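Local coordinates for macrodomain protein (Streptomyces coelicolor, PDB 5E3B) that probably hydrolyses ADP-ribose from modified substrates such as thymidine in DNA, and limits antibiotic production in Streptomyces coelicolor, at residues A[41-46]-A[100-105]; A[62-67]-A[91-96]; A[124-129]-A[163-168]. All coordinates share one frame; numbering follows the deposited sequence. Where two conformers were deposited one is given.

Contact 1 of 3, residues A[41-46]-A[100-105]; sequences MIAHVC and ANMIGQ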
# COMPACT_ATOMS: atom_id res chain seq x y z
N MET A 41 -8.46 -2.75 3.35
CA MET A 41 -7.24 -3.03 2.63
C MET A 41 -6.26 -1.95 2.98
O MET A 41 -6.52 -0.79 2.77
CB MET A 41 -7.43 -3.09 1.14
CG MET A 41 -6.19 -3.46 0.44
SD MET A 41 -6.39 -3.49 -1.32
CE MET A 41 -7.43 -4.87 -1.58
N ILE A 42 -5.11 -2.40 3.51
CA ILE A 42 -4.03 -1.51 3.93
C ILE A 42 -2.97 -1.53 2.85
O ILE A 42 -2.35 -2.56 2.64
CB ILE A 42 -3.50 -1.97 5.26
CG1 ILE A 42 -4.62 -2.03 6.31
CG2 ILE A 42 -2.33 -1.15 5.70
CD1 ILE A 42 -4.26 -2.96 7.39
N ALA A 43 -2.73 -0.40 2.17
CA ALA A 43 -1.84 -0.36 1.03
C ALA A 43 -0.66 0.49 1.35
O ALA A 43 -0.82 1.59 1.95
CB ALA A 43 -2.56 0.26 -0.17
N HIS A 44 0.53 0.00 1.00
CA HIS A 44 1.74 0.72 1.31
C HIS A 44 2.81 0.45 0.27
O HIS A 44 2.79 -0.54 -0.46
CB HIS A 44 2.17 0.38 2.75
CG HIS A 44 2.66 -1.04 2.88
ND1 HIS A 44 3.96 -1.37 3.22
CD2 HIS A 44 2.03 -2.22 2.66
CE1 HIS A 44 4.12 -2.67 3.18
NE2 HIS A 44 2.98 -3.22 2.83
N VAL A 45 3.78 1.36 0.23
CA VAL A 45 4.84 1.34 -0.74
C VAL A 45 6.07 0.51 -0.33
O VAL A 45 6.75 0.89 0.63
CB VAL A 45 5.31 2.74 -1.17
CG1 VAL A 45 6.33 2.59 -2.24
CG2 VAL A 45 4.10 3.49 -1.72
N CYS A 46 6.39 -0.50 -1.10
CA CYS A 46 7.62 -1.27 -0.90
C CYS A 46 8.61 -0.97 -2.00
O CYS A 46 8.26 -0.50 -3.10
CB CYS A 46 7.25 -2.76 -0.91
SG CYS A 46 6.10 -3.28 0.39
N ALA A 100 -1.79 -4.77 1.05
CA ALA A 100 -1.37 -4.69 -0.32
C ALA A 100 0.05 -4.16 -0.33
O ALA A 100 0.31 -2.99 -0.01
CB ALA A 100 -2.27 -3.70 -1.14
N ASN A 101 0.99 -5.05 -0.61
CA ASN A 101 2.37 -4.69 -0.75
C ASN A 101 2.61 -4.21 -2.21
O ASN A 101 2.58 -5.01 -3.16
CB ASN A 101 3.30 -5.88 -0.50
CG ASN A 101 3.26 -6.48 0.91
OD1 ASN A 101 2.96 -5.85 1.91
ND2 ASN A 101 3.54 -7.79 0.94
N MET A 102 2.73 -2.90 -2.37
CA MET A 102 2.84 -2.24 -3.69
C MET A 102 4.32 -2.02 -4.00
O MET A 102 4.99 -1.35 -3.22
CB MET A 102 2.19 -0.89 -3.71
CG MET A 102 0.70 -0.93 -3.38
SD MET A 102 -0.16 0.67 -3.61
CE MET A 102 0.52 1.57 -2.29
N ILE A 103 4.78 -2.48 -5.14
CA ILE A 103 6.20 -2.22 -5.49
C ILE A 103 6.25 -0.87 -6.17
O ILE A 103 6.01 -0.77 -7.42
CB ILE A 103 6.78 -3.36 -6.36
CG1 ILE A 103 6.62 -4.75 -5.74
CG2 ILE A 103 8.25 -3.03 -6.61
CD1 ILE A 103 7.08 -4.88 -4.30
N GLY A 104 6.53 0.15 -5.38
CA GLY A 104 6.41 1.50 -5.87
C GLY A 104 7.65 2.29 -5.82
O GLY A 104 7.67 3.39 -6.41
N GLN A 105 8.66 1.81 -5.10
CA GLN A 105 9.88 2.57 -4.82
C GLN A 105 11.04 1.84 -5.49
O GLN A 105 11.22 0.64 -5.34
CB GLN A 105 10.10 2.68 -3.32
CG GLN A 105 11.44 3.23 -2.95
CD GLN A 105 11.66 3.12 -1.50
OE1 GLN A 105 10.73 2.77 -0.76
NE2 GLN A 105 12.88 3.31 -1.07
O HOH W 1 8.50 2.92 0.88
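Residues 41-46 and 100-105 run as parallel neighbouring strands, pairing A43 with A100, H44 with N101, V45 with M102 and C46 with I103, while their short axes diverge by 41°. The parallel pattern of bonds is regular: A100 N donates to I42 O, H44 N to A100 O, M102 N to H44 O, and C46 N to M102 O at 2.7 Å. At the end of the pairing C46 O accepts from two successive amides, G104 N at 2.9 Å and Q105 N at 3.1 Å.

On one face, H44 and N101 lie side by side and point the same way. H44 NE2 donates to N101 OD1 over 2.8 Å, with ring and amide planes 82° apart. The imidazole gets there through a chi1 of 70°, which sets CG between backbone N and carbonyl carbon. The other end of the buried amide, ND2, is held by Q89 and probably also by P67 O, so asparagine suits the place by accepting and donating at once. Beside this pair, C46 SG rests 3.9 Å from N101 CB.

The opposite face is apolar, with small alanines beside flexible methionines. M102 bends at chi3 to bring CE within 4.0 Å of A43 CB and 4.1 Å of V45 CG2; A43 and A100 meet through their CB atoms, and helix 119-136 packs on M41 and M102. At the far end a water donates to both V45 O and Q105 OE1. Parallel central strands covered by helices on both faces are characteristic of three-layer α/β/α folds, among them the macrodomain, whose sheet is mixed.

Contact 2 of 3, residues A[62-67]-A[91-96]; sequences RRWPQP and VQVEPY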
# COMPACT_ATOMS: atom_id res chain seq x y z
N ARG A 62 4.94 -5.65 13.14
CA ARG A 62 4.45 -5.60 14.52
C ARG A 62 3.10 -6.10 14.73
O ARG A 62 2.82 -6.51 15.90
CB ARG A 62 4.63 -4.27 15.18
CG ARG A 62 6.09 -3.99 15.50
CD ARG A 62 6.23 -2.71 16.30
NE ARG A 62 6.04 -1.46 15.51
CZ ARG A 62 7.01 -0.83 14.82
NH1 ARG A 62 8.27 -1.28 14.76
NH2 ARG A 62 6.71 0.27 14.16
N ARG A 63 2.27 -6.21 13.69
CA ARG A 63 0.96 -6.75 13.86
C ARG A 63 0.70 -8.16 13.28
O ARG A 63 -0.07 -8.96 13.86
CB ARG A 63 -0.07 -5.82 13.23
CG ARG A 63 -1.46 -5.97 13.73
CD ARG A 63 -2.38 -4.82 13.34
NE ARG A 63 -2.16 -3.59 14.09
CZ ARG A 63 -2.50 -3.30 15.33
NH1 ARG A 63 -3.08 -4.16 16.14
NH2 ARG A 63 -2.12 -2.10 15.79
N TRP A 64 1.36 -8.44 12.16
CA TRP A 64 1.13 -9.73 11.44
C TRP A 64 2.40 -10.12 10.80
O TRP A 64 3.12 -9.29 10.23
CB TRP A 64 0.13 -9.62 10.34
CG TRP A 64 -1.22 -9.02 10.67
CD1 TRP A 64 -2.27 -9.58 11.39
CD2 TRP A 64 -1.67 -7.73 10.26
NE1 TRP A 64 -3.31 -8.71 11.44
CE2 TRP A 64 -2.98 -7.58 10.73
CE3 TRP A 64 -1.08 -6.69 9.51
CZ2 TRP A 64 -3.74 -6.42 10.50
CZ3 TRP A 64 -1.84 -5.52 9.30
CH2 TRP A 64 -3.11 -5.41 9.76
N PRO A 65 2.71 -11.45 10.76
CA PRO A 65 3.91 -11.94 10.13
C PRO A 65 3.77 -12.19 8.57
O PRO A 65 4.77 -12.19 7.83
CB PRO A 65 4.08 -13.31 10.89
CG PRO A 65 2.70 -13.72 11.16
CD PRO A 65 2.00 -12.50 11.56
N GLN A 66 2.54 -12.37 8.14
CA GLN A 66 2.27 -12.81 6.75
C GLN A 66 2.77 -11.84 5.67
O GLN A 66 3.33 -12.27 4.66
CB GLN A 66 0.86 -13.22 6.45
CG GLN A 66 0.40 -14.45 7.23
CD GLN A 66 -0.17 -14.05 8.60
OE1 GLN A 66 -0.12 -12.92 9.02
NE2 GLN A 66 -0.65 -15.08 9.35
N PRO A 67 2.50 -10.52 5.79
CA PRO A 67 2.93 -9.64 4.72
C PRO A 67 4.41 -9.63 4.43
O PRO A 67 4.83 -9.69 3.27
CB PRO A 67 2.37 -8.27 5.13
CG PRO A 67 1.23 -8.60 5.99
CD PRO A 67 1.69 -9.80 6.78
N VAL A 91 -2.21 -9.77 0.62
CA VAL A 91 -1.94 -10.70 1.65
C VAL A 91 -3.02 -10.64 2.73
O VAL A 91 -3.20 -9.61 3.38
CB VAL A 91 -0.54 -10.46 2.37
CG1 VAL A 91 -0.29 -11.55 3.41
CG2 VAL A 91 0.59 -10.37 1.34
N GLN A 92 -3.80 -11.72 2.91
CA GLN A 92 -4.91 -11.74 3.85
C GLN A 92 -4.32 -11.92 5.25
O GLN A 92 -3.54 -12.83 5.51
CB GLN A 92 -5.97 -12.82 3.49
CG GLN A 92 -7.22 -12.62 4.33
CD GLN A 92 -8.34 -13.59 3.97
OE1 GLN A 92 -8.12 -14.48 3.11
NE2 GLN A 92 -9.50 -13.46 4.63
N VAL A 93 -4.72 -11.01 6.17
CA VAL A 93 -4.17 -11.03 7.53
C VAL A 93 -5.24 -11.24 8.61
O VAL A 93 -4.89 -11.60 9.75
CB VAL A 93 -3.32 -9.77 7.85
CG1 VAL A 93 -2.02 -9.84 7.06
CG2 VAL A 93 -4.08 -8.46 7.59
N GLU A 94 -6.49 -10.96 8.31
CA GLU A 94 -7.60 -11.18 9.21
C GLU A 94 -8.76 -11.65 8.34
O GLU A 94 -8.71 -11.62 7.09
CB GLU A 94 -7.98 -9.89 9.97
CG GLU A 94 -6.87 -9.33 10.79
CD GLU A 94 -6.56 -10.06 12.05
OE1 GLU A 94 -7.30 -11.02 12.41
OE2 GLU A 94 -5.57 -9.70 12.74
N PRO A 95 -9.91 -12.03 8.98
CA PRO A 95 -11.04 -12.44 8.15
C PRO A 95 -11.43 -11.45 7.04
O PRO A 95 -11.70 -11.89 5.92
CB PRO A 95 -12.20 -12.58 9.19
CG PRO A 95 -11.49 -12.99 10.35
CD PRO A 95 -10.17 -12.23 10.41
N TYR A 96 -11.42 -10.13 7.37
CA TYR A 96 -11.79 -9.12 6.38
C TYR A 96 -10.75 -8.02 6.37
O TYR A 96 -11.12 -6.86 6.09
CB TYR A 96 -13.16 -8.60 6.70
CG TYR A 96 -14.18 -9.77 6.70
CD1 TYR A 96 -14.53 -10.35 5.50
CD2 TYR A 96 -14.72 -10.25 7.90
CE1 TYR A 96 -15.37 -11.46 5.43
CE2 TYR A 96 -15.64 -11.33 7.88
CZ TYR A 96 -15.95 -11.92 6.64
OH TYR A 96 -16.83 -12.98 6.53
O HOH W 2 -2.60 -12.84 10.58
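The indole of W64 is sandwiched between V93 on one face and R63 CG on the other, while E94 OE2 meets its edge in the ring plane. V93 CB stands 3.5 Å from the centroid of the five-membered ring, only 5° off the normal, a CH-pi contact; CG2 reaches the six-membered side, 3.4 Å from W64 CE2. This is where the turn between helices 56-63 and 66-76 of the macrodomain covers the outer strand 88-94, whose end carries a classic beta bulge: V93 and E94 both face V97.

The bulge is consistent with two neighbouring residues serving the same indole, a branched aliphatic over its face and a carboxylate at its edge. E94 bends at chi2 (-74°), allowing a 2.8 Å hydrogen bond from W64 NE1 to E94 OE2, which is met on its anti side, 29° out of the carboxylate plane. The buried tryptophan thereby satisfies its single polar side-chain atom.

Farther along, V93 turns its other methyl to P67, CG1 lying 3.6 Å from P67 CG; the compact proline ring also touches V99. V91 carries the apolar surface on, its CG1 resting 3.7 Å from Q66 CB. Q66 sits at the exposed margin, where a polar end can meet solvent: a water lies 2.9 Å from Q66 OE1 and 2.7 Å from V93 O.

Contact 3 of 3, residues A[124-129]-A[163-168]; sequences TALGRV and DRLTRR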
# COMPACT_ATOMS: atom_id res chain seq x y z
N THR A 124 0.34 2.70 -11.37
CA THR A 124 -0.03 1.37 -11.79
C THR A 124 -0.49 0.53 -10.57
O THR A 124 -1.54 -0.14 -10.56
CB THR A 124 1.12 0.69 -12.51
OG1 THR A 124 1.33 1.48 -13.74
CG2 THR A 124 0.81 -0.70 -12.87
N ALA A 125 0.30 0.62 -9.53
CA ALA A 125 0.03 -0.18 -8.33
C ALA A 125 -1.22 0.23 -7.66
O ALA A 125 -2.04 -0.58 -7.21
CB ALA A 125 1.19 -0.08 -7.31
N LEU A 126 -1.41 1.53 -7.53
CA LEU A 126 -2.66 2.01 -7.00
C LEU A 126 -3.88 1.67 -7.81
O LEU A 126 -4.97 1.43 -7.25
CB LEU A 126 -2.65 3.53 -6.75
CG LEU A 126 -1.71 4.09 -5.65
CD1 LEU A 126 -1.55 5.59 -5.77
CD2 LEU A 126 -2.32 3.79 -4.28
N GLY A 127 -3.74 1.65 -9.13
CA GLY A 127 -4.81 1.16 -9.95
C GLY A 127 -5.15 -0.29 -9.73
O GLY A 127 -6.33 -0.70 -9.68
N ARG A 128 -4.11 -1.09 -9.55
CA ARG A 128 -4.33 -2.47 -9.18
C ARG A 128 -4.98 -2.69 -7.81
O ARG A 128 -5.80 -3.61 -7.64
CB ARG A 128 -3.04 -3.26 -9.28
CG ARG A 128 -2.56 -3.28 -10.69
CD ARG A 128 -1.32 -4.10 -10.91
NE ARG A 128 -0.96 -4.02 -12.34
CZ ARG A 128 0.10 -4.64 -12.89
NH1 ARG A 128 0.86 -5.44 -12.15
NH2 ARG A 128 0.39 -4.45 -14.20
N VAL A 129 -4.60 -1.88 -6.83
CA VAL A 129 -5.28 -1.84 -5.55
C VAL A 129 -6.74 -1.52 -5.74
O VAL A 129 -7.60 -2.12 -5.12
CB VAL A 129 -4.57 -0.84 -4.59
CG1 VAL A 129 -5.38 -0.56 -3.36
CG2 VAL A 129 -3.20 -1.39 -4.18
N ASP A 163 -6.92 10.03 -8.27
CA ASP A 163 -7.22 9.60 -9.64
C ASP A 163 -7.54 8.09 -9.74
O ASP A 163 -8.33 7.66 -10.55
CB ASP A 163 -6.10 9.97 -10.54
CG ASP A 163 -6.39 9.73 -11.97
OD1 ASP A 163 -7.30 10.37 -12.54
OD2 ASP A 163 -5.75 8.82 -12.57
N ARG A 164 -6.81 7.28 -8.93
CA ARG A 164 -6.95 5.84 -9.07
C ARG A 164 -7.96 5.21 -8.10
O ARG A 164 -8.57 4.14 -8.41
CB ARG A 164 -5.61 5.08 -8.87
CG ARG A 164 -4.49 5.51 -9.82
CD ARG A 164 -4.93 5.17 -11.25
NE ARG A 164 -3.81 5.05 -12.12
CZ ARG A 164 -3.09 6.02 -12.64
NH1 ARG A 164 -2.03 5.62 -13.39
NH2 ARG A 164 -3.46 7.33 -12.63
N LEU A 165 -8.12 5.83 -6.92
CA LEU A 165 -8.99 5.31 -5.89
C LEU A 165 -10.22 6.13 -5.72
O LEU A 165 -11.29 5.60 -5.95
CB LEU A 165 -8.26 5.16 -4.57
CG LEU A 165 -7.11 4.14 -4.60
CD1 LEU A 165 -6.13 4.25 -3.45
CD2 LEU A 165 -7.73 2.74 -4.60
N THR A 166 -10.14 7.37 -5.24
CA THR A 166 -11.32 8.20 -5.06
C THR A 166 -12.22 8.28 -6.29
O THR A 166 -13.47 8.10 -6.15
CB THR A 166 -10.87 9.64 -4.60
OG1 THR A 166 -10.10 9.44 -3.43
CG2 THR A 166 -12.13 10.41 -4.26
N ARG A 167 -11.60 8.38 -7.45
CA ARG A 167 -12.30 8.49 -8.73
C ARG A 167 -13.21 7.28 -8.95
O ARG A 167 -14.24 7.38 -9.60
CB ARG A 167 -11.30 8.58 -9.87
CG ARG A 167 -11.88 8.92 -11.25
CD ARG A 167 -10.83 8.86 -12.34
NE ARG A 167 -10.22 7.53 -12.38
CZ ARG A 167 -10.71 6.47 -13.00
NH1 ARG A 167 -10.07 5.33 -12.86
NH2 ARG A 167 -11.85 6.51 -13.69
N ARG A 168 -12.82 6.17 -8.42
CA ARG A 168 -13.65 4.97 -8.52
C ARG A 168 -14.61 4.73 -7.42
O ARG A 168 -15.25 3.66 -7.41
CB ARG A 168 -12.71 3.83 -8.71
CG ARG A 168 -12.31 3.94 -10.15
CD ARG A 168 -11.48 2.87 -10.56
NE ARG A 168 -12.11 1.53 -10.58
CZ ARG A 168 -11.30 0.50 -10.81
NH1 ARG A 168 -10.03 0.72 -11.09
NH2 ARG A 168 -11.75 -0.71 -10.83
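R164 lays the first part of its side chain against L126 and G127, joining helices 119-136 and 154-166 in one helical layer of the α/β/α macrodomain sandwich. It begins with R164 CB, which is 4.0 Å from L126 CB and 3.9 Å from G127 N. CG follows the same surface, 4.0 Å from G127 N and little farther from L126 CB. The bend at chi2 (-63°) turns CD and NE along G127, and the tip brings NH1 to a loose 4.3 Å from T124 N, too far for a hydrogen bond. NH2 turns back to its own helix and forms a salt bridge with D163 OD2 at 2.7 Å, using the anti lone pair of that oxygen. Arginine suits this margin because its aliphatic part can pack while its charged end lies toward the partly exposed edge of the helix pair.

The backbones are close at G127, whose CA is 5.2 Å from the CA of R164. No hydrogen bond crosses between the two segments.

Two buried leucines continue the contact, their branched apolar ends suited to the interior. L126 and L165 cross at about a right angle, meeting through L126 CD2 and L165 CD1, and the second methyl of L165 leans toward V129. L126 and V129 also touch M102 of strand 97-105.

Beyond these residues, R168 reaches back to the partner helix, forming a salt bridge with D131; R168 NH1 passes 4.2 Å from G127 O.

How the contacts relate
Contact 1 is the hub, its centre about 3 Å from that of the chain, and the other two lie on different sides of it. Contact 2, centred about 14 Å away, touches it where I42 CD1 meets W64 CH2 at 3.6 Å. Contact 3, its centre about 12 Å from that of contact 1, joins through V129, whose CG1 is 3.7 Å from M41 SD and whose CG2 is 3.7 Å from M102 SD. Contacts 2 and 3 do not touch, their nearest atoms being about 10 Å apart. The side chain of I42 in contact 1 lies about 14 Å from a bound sodium ion.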